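Local coordinates for deoxyribodipyrimidine photo-lyase (Oryza sativa Japonica Group, PDB 3UMV), which repairs UV-damaged DNA by using light to split cyclobutane pyrimidine dimers back into separate pyrimidines, with one FAD bound per subunit, at residues A380-E384 with Y475-V479; A21-R25 with E198-E202; R86-F92 with A233-I239. All coordinates share one frame; numbering follows the deposited sequence.

Contact 1 (A380-E384 with Y475-V479); sequences ASQLE and YISYV. With URE (urea), chain J.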
loop_
_atom_site.group_PDB
_atom_site.type_symbol
_atom_site.label_atom_id
_atom_site.label_comp_id
_atom_site.label_asym_id
_atom_site.label_seq_id
_atom_site.Cartn_x
_atom_site.Cartn_y
_atom_site.Cartn_z
ATOM N N ALA A 380 23.642 -3.313 -5.936
ATOM C CA ALA A 380 22.724 -3.410 -7.071
ATOM C C ALA A 380 21.271 -3.305 -6.616
ATOM O O ALA A 380 20.474 -2.621 -7.240
ATOM C CB ALA A 380 22.966 -4.736 -7.869
ATOM N N SER A 381 20.937 -3.980 -5.522
ATOM C CA SER A 381 19.570 -3.946 -5.018
ATOM C C SER A 381 19.204 -2.535 -4.566
ATOM O O SER A 381 18.117 -2.046 -4.856
ATOM C CB SER A 381 19.355 -4.975 -3.903
ATOM O OG SER A 381 20.040 -4.645 -2.708
ATOM N N GLN A 382 20.138 -1.861 -3.898
ATOM C CA GLN A 382 19.904 -0.478 -3.498
ATOM C C GLN A 382 19.713 0.453 -4.696
ATOM O O GLN A 382 18.820 1.298 -4.689
ATOM C CB GLN A 382 21.031 0.009 -2.575
ATOM C CG GLN A 382 20.964 1.480 -2.233
ATOM C CD GLN A 382 19.809 1.837 -1.313
ATOM O OE1 GLN A 382 19.261 0.984 -0.613
ATOM N NE2 GLN A 382 19.437 3.108 -1.308
ATOM N N LEU A 383 20.532 0.283 -5.738
ATOM C CA LEU A 383 20.420 1.127 -6.923
ATOM C C LEU A 383 19.150 0.855 -7.716
ATOM O O LEU A 383 18.606 1.767 -8.348
ATOM C CB LEU A 383 21.641 0.952 -7.828
ATOM C CG LEU A 383 22.932 1.504 -7.216
ATOM C CD1 LEU A 383 24.152 1.012 -7.975
ATOM C CD2 LEU A 383 22.910 3.034 -7.146
ATOM N N GLU A 384 18.681 -0.391 -7.696
ATOM C CA GLU A 384 17.446 -0.720 -8.391
ATOM C C GLU A 384 16.329 0.090 -7.746
ATOM O O GLU A 384 15.559 0.742 -8.436
ATOM C CB GLU A 384 17.140 -2.219 -8.363
ATOM C CG GLU A 384 15.927 -2.600 -9.239
ATOM C CD GLU A 384 15.581 -4.080 -9.201
ATOM O OE1 GLU A 384 15.069 -4.581 -10.222
ATOM O OE2 GLU A 384 15.800 -4.748 -8.168
ATOM N N TYR A 475 22.119 -9.926 -12.731
ATOM C CA TYR A 475 21.331 -8.929 -12.017
ATOM C C TYR A 475 22.137 -7.662 -11.826
ATOM O O TYR A 475 21.649 -6.559 -12.036
ATOM C CB TYR A 475 20.877 -9.463 -10.660
ATOM C CG TYR A 475 20.116 -8.458 -9.825
ATOM C CD1 TYR A 475 20.683 -7.910 -8.680
ATOM C CD2 TYR A 475 18.825 -8.069 -10.166
ATOM C CE1 TYR A 475 19.995 -7.013 -7.902
ATOM C CE2 TYR A 475 18.127 -7.163 -9.391
ATOM C CZ TYR A 475 18.723 -6.634 -8.258
ATOM O OH TYR A 475 18.066 -5.745 -7.460
ATOM N N ILE A 476 23.387 -7.829 -11.423
ATOM C CA ILE A 476 24.266 -6.691 -11.234
ATOM C C ILE A 476 24.428 -5.871 -12.515
ATOM O O ILE A 476 24.293 -4.646 -12.476
ATOM C CB ILE A 476 25.618 -7.127 -10.671
ATOM C CG1 ILE A 476 25.433 -7.600 -9.227
ATOM C CG2 ILE A 476 26.613 -5.977 -10.727
ATOM C CD1 ILE A 476 26.613 -8.372 -8.696
ATOM N N SER A 477 24.674 -6.552 -13.641
ATOM C CA SER A 477 24.784 -5.913 -14.956
ATOM C C SER A 477 23.522 -5.164 -15.355
ATOM O O SER A 477 23.592 -4.045 -15.868
ATOM C CB SER A 477 25.092 -6.956 -16.039
ATOM O OG SER A 477 26.357 -7.543 -15.830
ATOM N N TYR A 478 22.378 -5.814 -15.147
ATOM C CA TYR A 478 21.063 -5.239 -15.411
ATOM C C TYR A 478 20.815 -3.954 -14.618
ATOM O O TYR A 478 20.318 -2.970 -15.159
ATOM C CB TYR A 478 19.987 -6.280 -15.104
ATOM C CG TYR A 478 18.614 -5.720 -14.838
ATOM C CD1 TYR A 478 18.159 -5.537 -13.538
ATOM C CD2 TYR A 478 17.773 -5.380 -15.882
ATOM C CE1 TYR A 478 16.897 -5.027 -13.290
ATOM C CE2 TYR A 478 16.520 -4.870 -15.653
ATOM C CZ TYR A 478 16.083 -4.693 -14.362
ATOM O OH TYR A 478 14.824 -4.184 -14.154
ATOM N N VAL A 479 21.168 -3.949 -13.340
ATOM C CA VAL A 479 21.006 -2.725 -12.560
ATOM C C VAL A 479 21.977 -1.628 -13.009
ATOM O O VAL A 479 21.600 -0.458 -13.104
ATOM C CB VAL A 479 21.140 -2.952 -11.052
ATOM C CG1 VAL A 479 21.017 -1.626 -10.318
ATOM C CG2 VAL A 479 20.062 -3.918 -10.549
HETATM C C URE J . 11.246 -5.509 -10.415
HETATM O O URE J . 12.128 -4.908 -9.801
HETATM N N1 URE J . 11.545 -6.523 -11.196
HETATM N N2 URE J . 10.025 -5.034 -10.420
#
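A buried carboxylate ties together two helix faces that otherwise meet mainly through carbon: Tyr475 OH donates to Glu384 OE2 over 2.6 Å, a short bond that reaches the oxygen from 53° above the carboxylate plane. The same OE2 also accepts from the backbone N of His392, so two donors grip it. OE2 lies at the edge of the Tyr475 ring, in its plane. Both side chains get there by reaching out from their helices: CG of Tyr475 is anti to its N (chi1 177°), and Glu384 runs extended. The other oxygen, Glu384 OE1, sits in the plane of the Tyr478 ring at its edge, 3.6 Å from Tyr478 CE1. A bound urea, hydrogen-bonded to Pro278 O, brings its own O within 3.0 Å of Glu384 OE1.

Beside this polar end the packing is close. Ala380 CB is 3.7 Å from Tyr475 CE1. Val479 comes in with both methyls: CG1 lies 3.6 Å from Leu383 CB, and CG2 covers one face of the Tyr475 ring toward its rim. A leucine in place of Tyr475 would probably leave Glu384 OE2 without its hydroxyl donor and open a gap beside Ala380 and Val479 CG2.

The segments' axes approach to 9.3 Å at 34°, roughly parallel, in the all-helical FAD-binding part of the photolyase. Helix 472-489 thus lies against helix 376-388, with Met395 of helix 393-405 touching both Ser381 and Tyr475; Trp399 of that helix, a predicted electron-transfer residue, also packs on Ser381.

Contact 2 (A21-R25 with E198-E202); sequences AHPSR and EYLVE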
loop_
_atom_site.group_PDB
_atom_site.type_symbol
_atom_site.label_atom_id
_atom_site.label_comp_id
_atom_site.label_asym_id
_atom_site.label_seq_id
_atom_site.Cartn_x
_atom_site.Cartn_y
_atom_site.Cartn_z
ATOM N N ALA A 21 -22.498 -3.050 0.041
ATOM C CA ALA A 21 -21.390 -3.571 0.845
ATOM C C ALA A 21 -21.870 -4.576 1.890
ATOM O O ALA A 21 -22.837 -4.325 2.604
ATOM C CB ALA A 21 -20.608 -2.423 1.510
ATOM N N HIS A 22 -21.199 -5.724 1.953
ATOM C CA HIS A 22 -21.420 -6.698 3.015
ATOM C C HIS A 22 -21.306 -5.936 4.343
ATOM O O HIS A 22 -20.376 -5.160 4.531
ATOM C CB HIS A 22 -20.344 -7.791 2.897
ATOM C CG HIS A 22 -20.520 -8.953 3.829
ATOM N ND1 HIS A 22 -20.531 -8.817 5.201
ATOM C CD2 HIS A 22 -20.646 -10.281 3.584
ATOM C CE1 HIS A 22 -20.679 -10.004 5.759
ATOM N NE2 HIS A 22 -20.750 -10.911 4.800
ATOM N N PRO A 23 -22.264 -6.128 5.261
ATOM C CA PRO A 23 -22.216 -5.395 6.534
ATOM C C PRO A 23 -20.922 -5.587 7.334
ATOM O O PRO A 23 -20.539 -4.679 8.078
ATOM C CB PRO A 23 -23.424 -5.947 7.317
ATOM C CG PRO A 23 -23.849 -7.167 6.582
ATOM C CD PRO A 23 -23.467 -6.963 5.151
ATOM N N SER A 24 -20.255 -6.730 7.193
ATOM C CA SER A 24 -19.007 -6.936 7.923
ATOM C C SER A 24 -17.914 -6.002 7.411
ATOM O O SER A 24 -16.954 -5.724 8.126
ATOM C CB SER A 24 -18.562 -8.402 7.887
ATOM O OG SER A 24 -19.476 -9.220 8.608
ATOM N N ARG A 25 -18.071 -5.486 6.191
ATOM C CA ARG A 25 -17.102 -4.524 5.648
ATOM C C ARG A 25 -17.306 -3.108 6.197
ATOM O O ARG A 25 -16.455 -2.252 6.004
ATOM C CB ARG A 25 -17.169 -4.440 4.116
ATOM C CG ARG A 25 -17.023 -5.747 3.358
ATOM C CD ARG A 25 -16.706 -5.441 1.903
ATOM N NE ARG A 25 -17.013 -6.544 0.995
ATOM C CZ ARG A 25 -16.112 -7.436 0.585
ATOM N NH1 ARG A 25 -16.457 -8.419 -0.262
ATOM N NH2 ARG A 25 -14.867 -7.340 1.025
ATOM N N GLU A 198 -17.124 -16.324 0.950
ATOM C CA GLU A 198 -18.086 -15.302 1.329
ATOM C C GLU A 198 -17.699 -13.882 0.903
ATOM O O GLU A 198 -18.577 -13.043 0.684
ATOM C CB GLU A 198 -18.335 -15.347 2.841
ATOM C CG GLU A 198 -19.275 -14.271 3.355
ATOM C CD GLU A 198 -19.659 -14.469 4.814
ATOM O OE1 GLU A 198 -19.063 -15.341 5.482
ATOM O OE2 GLU A 198 -20.559 -13.744 5.291
ATOM N N TYR A 199 -16.398 -13.609 0.791
ATOM C CA TYR A 199 -15.925 -12.243 0.518
ATOM C C TYR A 199 -15.311 -12.018 -0.860
ATOM O O TYR A 199 -15.326 -10.889 -1.379
ATOM C CB TYR A 199 -14.935 -11.800 1.601
ATOM C CG TYR A 199 -15.604 -11.643 2.939
ATOM C CD1 TYR A 199 -16.361 -10.525 3.218
ATOM C CD2 TYR A 199 -15.497 -12.627 3.911
ATOM C CE1 TYR A 199 -16.989 -10.372 4.420
ATOM C CE2 TYR A 199 -16.127 -12.482 5.141
ATOM C CZ TYR A 199 -16.865 -11.339 5.385
ATOM O OH TYR A 199 -17.504 -11.164 6.586
ATOM N N LEU A 200 -14.776 -13.079 -1.459
ATOM C CA LEU A 200 -14.217 -12.964 -2.800
ATOM C C LEU A 200 -15.323 -13.100 -3.846
ATOM O O LEU A 200 -15.487 -14.151 -4.467
ATOM C CB LEU A 200 -13.105 -13.982 -3.032
ATOM C CG LEU A 200 -12.370 -13.847 -4.360
ATOM C CD1 LEU A 200 -11.898 -12.415 -4.586
ATOM C CD2 LEU A 200 -11.174 -14.804 -4.385
ATOM N N VAL A 201 -16.065 -12.013 -4.016
ATOM C CA VAL A 201 -17.269 -11.964 -4.831
ATOM C C VAL A 201 -17.185 -10.771 -5.774
ATOM O O VAL A 201 -16.348 -9.885 -5.601
ATOM C CB VAL A 201 -18.529 -11.825 -3.946
ATOM C CG1 VAL A 201 -18.576 -12.945 -2.936
ATOM C CG2 VAL A 201 -18.544 -10.485 -3.228
ATOM N N GLU A 202 -18.048 -10.744 -6.779
ATOM C CA GLU A 202 -18.022 -9.657 -7.744
ATOM C C GLU A 202 -18.533 -8.363 -7.135
ATOM O O GLU A 202 -19.229 -8.371 -6.114
ATOM C CB GLU A 202 -18.844 -10.021 -8.995
ATOM C CG GLU A 202 -17.983 -10.522 -10.178
ATOM C CD GLU A 202 -17.010 -9.464 -10.712
ATOM O OE1 GLU A 202 -16.161 -9.808 -11.575
ATOM O OE2 GLU A 202 -17.093 -8.288 -10.275
HETATM O O HOH W 1 -19.058 -9.685 0.312
#
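His22 meets Glu198 in a His-carboxylate hydrogen bond, with Tyr199 beside it over one imidazole face; together they join the loop leading into edge strand 26-28 of the photolyase alpha/beta sheet to the C-terminal end of helix 196-199. His22 NE2 donates to Glu198 OE2 over 2.9 Å at 164°, nearly in the imidazole plane; the acceptor is reached on its anti side, tilted out of the carboxylate plane. Tyr199 CE1 stands over the centre of one imidazole face, 3.7 Å above the ring plane. The two rings are inclined at 40°, their centroids 4.7 Å apart. Beyond CE1, the phenol oxygen continues toward Ser24, whose CB lies at the edge of the Tyr199 ring.

Around this first shell, the imidazole is fixed from its other nitrogen: Ser24 N donates to His22 ND1 (2.9 Å), in the ring plane. With an in-plane partner on each nitrogen, rotation of the ring is restrained, and ND1 acts as acceptor while NE2 carries the proton. The short 3-10 segment 23-25 brings Ser24 N into place, and Ser24 O in turn accepts from Trp175 NE1.

Arg25 grips the helix end itself. Its chain is extended from CG to NE and runs past Tyr199 in the opposite direction, with Tyr199 CD1 over one guanidinium face and the planes steeply inclined. NH2 is bound to Val171 O, holding the group from a second side. NH1 donates to Tyr199 O over 2.9 Å, in the carbonyl plane on a lone pair, at a C=O...donor angle of 128°.

Contact 3 (R86-F92 with A233-I239); sequences RRRQLGF and AENVPEI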
loop_
_atom_site.group_PDB
_atom_site.type_symbol
_atom_site.label_atom_id
_atom_site.label_comp_id
_atom_site.label_asym_id
_atom_site.label_seq_id
_atom_site.Cartn_x
_atom_site.Cartn_y
_atom_site.Cartn_z
ATOM N N ARG A 86 7.820 11.848 -1.342
ATOM C CA ARG A 86 8.762 12.628 -2.132
ATOM C C ARG A 86 8.152 12.851 -3.510
ATOM O O ARG A 86 7.063 12.359 -3.796
ATOM C CB ARG A 86 10.094 11.886 -2.283
ATOM C CG ARG A 86 10.713 11.328 -1.000
ATOM C CD ARG A 86 10.800 12.366 0.091
ATOM N NE ARG A 86 11.906 12.114 1.021
ATOM C CZ ARG A 86 11.923 11.147 1.941
ATOM N NH1 ARG A 86 10.906 10.311 2.052
ATOM N NH2 ARG A 86 12.967 11.013 2.751
ATOM N N ARG A 87 8.866 13.573 -4.369
ATOM C CA ARG A 87 8.377 13.862 -5.716
ATOM C C ARG A 87 7.845 12.619 -6.411
ATOM O O ARG A 87 6.764 12.648 -6.998
ATOM C CB ARG A 87 9.487 14.477 -6.573
ATOM C CG ARG A 87 9.175 14.483 -8.053
ATOM C CD ARG A 87 10.264 15.208 -8.860
ATOM N NE ARG A 87 10.395 16.609 -8.481
ATOM C CZ ARG A 87 9.735 17.604 -9.077
ATOM N NH1 ARG A 87 8.898 17.343 -10.075
ATOM N NH2 ARG A 87 9.901 18.854 -8.673
ATOM N N ARG A 88 8.630 11.545 -6.359
ATOM C CA ARG A 88 8.293 10.264 -6.978
ATOM C C ARG A 88 6.902 9.780 -6.616
ATOM O O ARG A 88 6.138 9.376 -7.489
ATOM C CB ARG A 88 9.312 9.193 -6.569
ATOM C CG ARG A 88 8.965 7.771 -7.034
ATOM C CD ARG A 88 10.147 6.808 -6.855
ATOM N NE ARG A 88 11.234 7.130 -7.777
ATOM C CZ ARG A 88 12.469 6.648 -7.699
ATOM N NH1 ARG A 88 12.813 5.805 -6.744
ATOM N NH2 ARG A 88 13.372 7.017 -8.596
ATOM N N GLN A 89 6.586 9.790 -5.328
ATOM C CA GLN A 89 5.297 9.284 -4.870
ATOM C C GLN A 89 4.169 10.290 -5.042
ATOM O O GLN A 89 3.031 9.909 -5.361
ATOM C CB GLN A 89 5.374 8.824 -3.414
ATOM C CG GLN A 89 6.347 7.660 -3.180
ATOM C CD GLN A 89 7.793 8.120 -3.032
ATOM O OE1 GLN A 89 8.079 9.330 -2.949
ATOM N NE2 GLN A 89 8.718 7.160 -3.010
ATOM N N LEU A 90 4.482 11.566 -4.821
ATOM C CA LEU A 90 3.496 12.627 -4.987
ATOM C C LEU A 90 3.069 12.769 -6.449
ATOM O O LEU A 90 1.884 12.975 -6.758
ATOM C CB LEU A 90 4.056 13.940 -4.441
ATOM C CG LEU A 90 4.205 13.978 -2.918
ATOM C CD1 LEU A 90 5.009 15.200 -2.475
ATOM C CD2 LEU A 90 2.856 13.976 -2.265
ATOM N N GLY A 91 4.030 12.631 -7.360
ATOM C CA GLY A 91 3.731 12.794 -8.767
ATOM C C GLY A 91 2.802 11.692 -9.240
ATOM O O GLY A 91 1.847 11.943 -9.973
ATOM N N PHE A 92 3.085 10.471 -8.809
ATOM C CA PHE A 92 2.269 9.306 -9.161
ATOM C C PHE A 92 0.841 9.444 -8.613
ATOM O O PHE A 92 -0.140 9.175 -9.316
ATOM C CB PHE A 92 2.921 8.028 -8.623
ATOM C CG PHE A 92 2.479 6.761 -9.326
ATOM C CD1 PHE A 92 3.109 6.344 -10.489
ATOM C CD2 PHE A 92 1.447 5.976 -8.806
ATOM C CE1 PHE A 92 2.712 5.185 -11.140
ATOM C CE2 PHE A 92 1.052 4.818 -9.432
ATOM C CZ PHE A 92 1.684 4.408 -10.606
ATOM N N ALA A 233 8.679 18.949 -2.381
ATOM C CA ALA A 233 9.169 17.685 -1.850
ATOM C C ALA A 233 10.577 17.368 -2.346
ATOM O O ALA A 233 11.068 17.965 -3.303
ATOM C CB ALA A 233 8.207 16.550 -2.208
ATOM N N GLU A 234 11.238 16.430 -1.686
ATOM C CA GLU A 234 12.577 16.075 -2.089
ATOM C C GLU A 234 12.561 15.500 -3.502
ATOM O O GLU A 234 11.628 14.798 -3.897
ATOM C CB GLU A 234 13.194 15.096 -1.095
ATOM C CG GLU A 234 14.693 15.173 -1.033
ATOM C CD GLU A 234 15.290 14.120 -0.121
ATOM O OE1 GLU A 234 14.635 13.769 0.887
ATOM O OE2 GLU A 234 16.413 13.647 -0.421
ATOM N N ASN A 235 13.602 15.802 -4.264
ATOM C CA ASN A 235 13.619 15.453 -5.677
ATOM C C ASN A 235 14.021 14.014 -6.018
ATOM O O ASN A 235 14.983 13.801 -6.754
ATOM C CB ASN A 235 14.493 16.456 -6.446
ATOM C CG ASN A 235 14.437 16.251 -7.946
ATOM O OD1 ASN A 235 13.555 15.562 -8.458
ATOM N ND2 ASN A 235 15.381 16.850 -8.658
ATOM N N VAL A 236 13.286 13.029 -5.492
ATOM C CA VAL A 236 13.386 11.669 -5.988
ATOM C C VAL A 236 12.527 11.588 -7.250
ATOM O O VAL A 236 11.320 11.817 -7.195
ATOM C CB VAL A 236 12.872 10.657 -4.932
ATOM C CG1 VAL A 236 13.005 9.247 -5.454
ATOM C CG2 VAL A 236 13.630 10.823 -3.631
ATOM N N PRO A 237 13.147 11.285 -8.399
ATOM C CA PRO A 237 12.467 11.434 -9.692
ATOM C C PRO A 237 11.284 10.495 -9.879
ATOM O O PRO A 237 11.288 9.361 -9.381
ATOM C CB PRO A 237 13.554 11.072 -10.708
ATOM C CG PRO A 237 14.833 11.171 -9.974
ATOM C CD PRO A 237 14.530 10.812 -8.559
ATOM N N GLU A 238 10.279 10.974 -10.601
ATOM C CA GLU A 238 9.123 10.160 -10.944
ATOM C C GLU A 238 9.569 8.949 -11.763
ATOM O O GLU A 238 10.539 9.031 -12.514
ATOM C CB GLU A 238 8.107 10.979 -11.745
ATOM C CG GLU A 238 7.267 11.921 -10.894
ATOM C CD GLU A 238 6.235 12.680 -11.707
ATOM O OE1 GLU A 238 6.454 13.873 -11.977
ATOM O OE2 GLU A 238 5.198 12.088 -12.077
ATOM N N ILE A 239 8.871 7.827 -11.616
ATOM C CA ILE A 239 9.157 6.669 -12.452
ATOM C C ILE A 239 8.595 6.895 -13.854
ATOM O O ILE A 239 7.602 7.604 -14.032
ATOM C CB ILE A 239 8.595 5.349 -11.876
ATOM C CG1 ILE A 239 7.073 5.386 -11.821
ATOM C CG2 ILE A 239 9.191 5.046 -10.499
ATOM C CD1 ILE A 239 6.471 4.129 -11.252
HETATM O O HOH W 2 15.816 12.078 2.799
HETATM O O HOH W 3 11.379 18.172 -6.307
HETATM O O HOH W 4 8.431 15.383 -12.049
HETATM O O HOH W 5 6.357 8.461 -10.028
HETATM O O HOH W 6 12.499 7.519 -11.551
#
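Arg86, the N-cap residue of helix 87-106, and the opening turns after it meet a loop, 233-239, without regular secondary structure; the backbones come within 4.1 Å at Arg88 CA and Glu238 CA. Arg87 N donates to Glu234 O over 3.1 Å, almost straight in line with the carbonyl. That oxygen also accepts from Val236 N, closing an inverse gamma turn centred on Asn235. At Gly91 the backbone passes close to the Glu238 carboxylate, with Gly91 CA 3.7 Å from Glu238 OE2; a CB there would clash with it.

Three arginines then fan out over the loop. Arg86 NE makes a salt bridge to Glu234 OE1 at 3.2 Å, nearly in the guanidinium plane but from above the carboxylate; a water joins NH2 to the same oxygen, and Lys423 takes OE2. Arg88, bent at chi3 (-69°), turns its NE onto Pro237 O at 2.7 Å, while Val236 CG1 lies 3.4 Å above the centre of its guanidinium. Arg87 NE reaches Ala233 O through a water. At the flanks, Leu90 CD1 packs tightly on Ala233 CB and Phe92 CE1 on Ile239 CD1.

The loop, which links helices 222-231 and 246-254, thereby lies across the start of helix 87-106. Arg88 NH1 continues to Tyr424 O and its NH2 to Val386 O, Glu238 OE2 makes a salt bridge to Arg95 NE, and Val236 rests on helix 410-424.

Contact 1 is the most buried, a helix-to-helix joint in the C-terminal helical part, whereas contacts 2 and 3 are partly buried and each set a loop against a helix end. Contacts 1 and 3 are neighbours, their nearest atoms about 6 Å apart, and are linked by helix 376-388, which carries 380-384 and whose Val386 O accepts from Arg88. Contact 2 lies across the centre of the chain from both. The chemistry follows place: one tyrosine-carboxylate bond between the segments among apolar side chains in contact 1, histidine and arginine bonds with little water in contact 2, and a water-bridged arginine network in contact 3, which buries the largest surface.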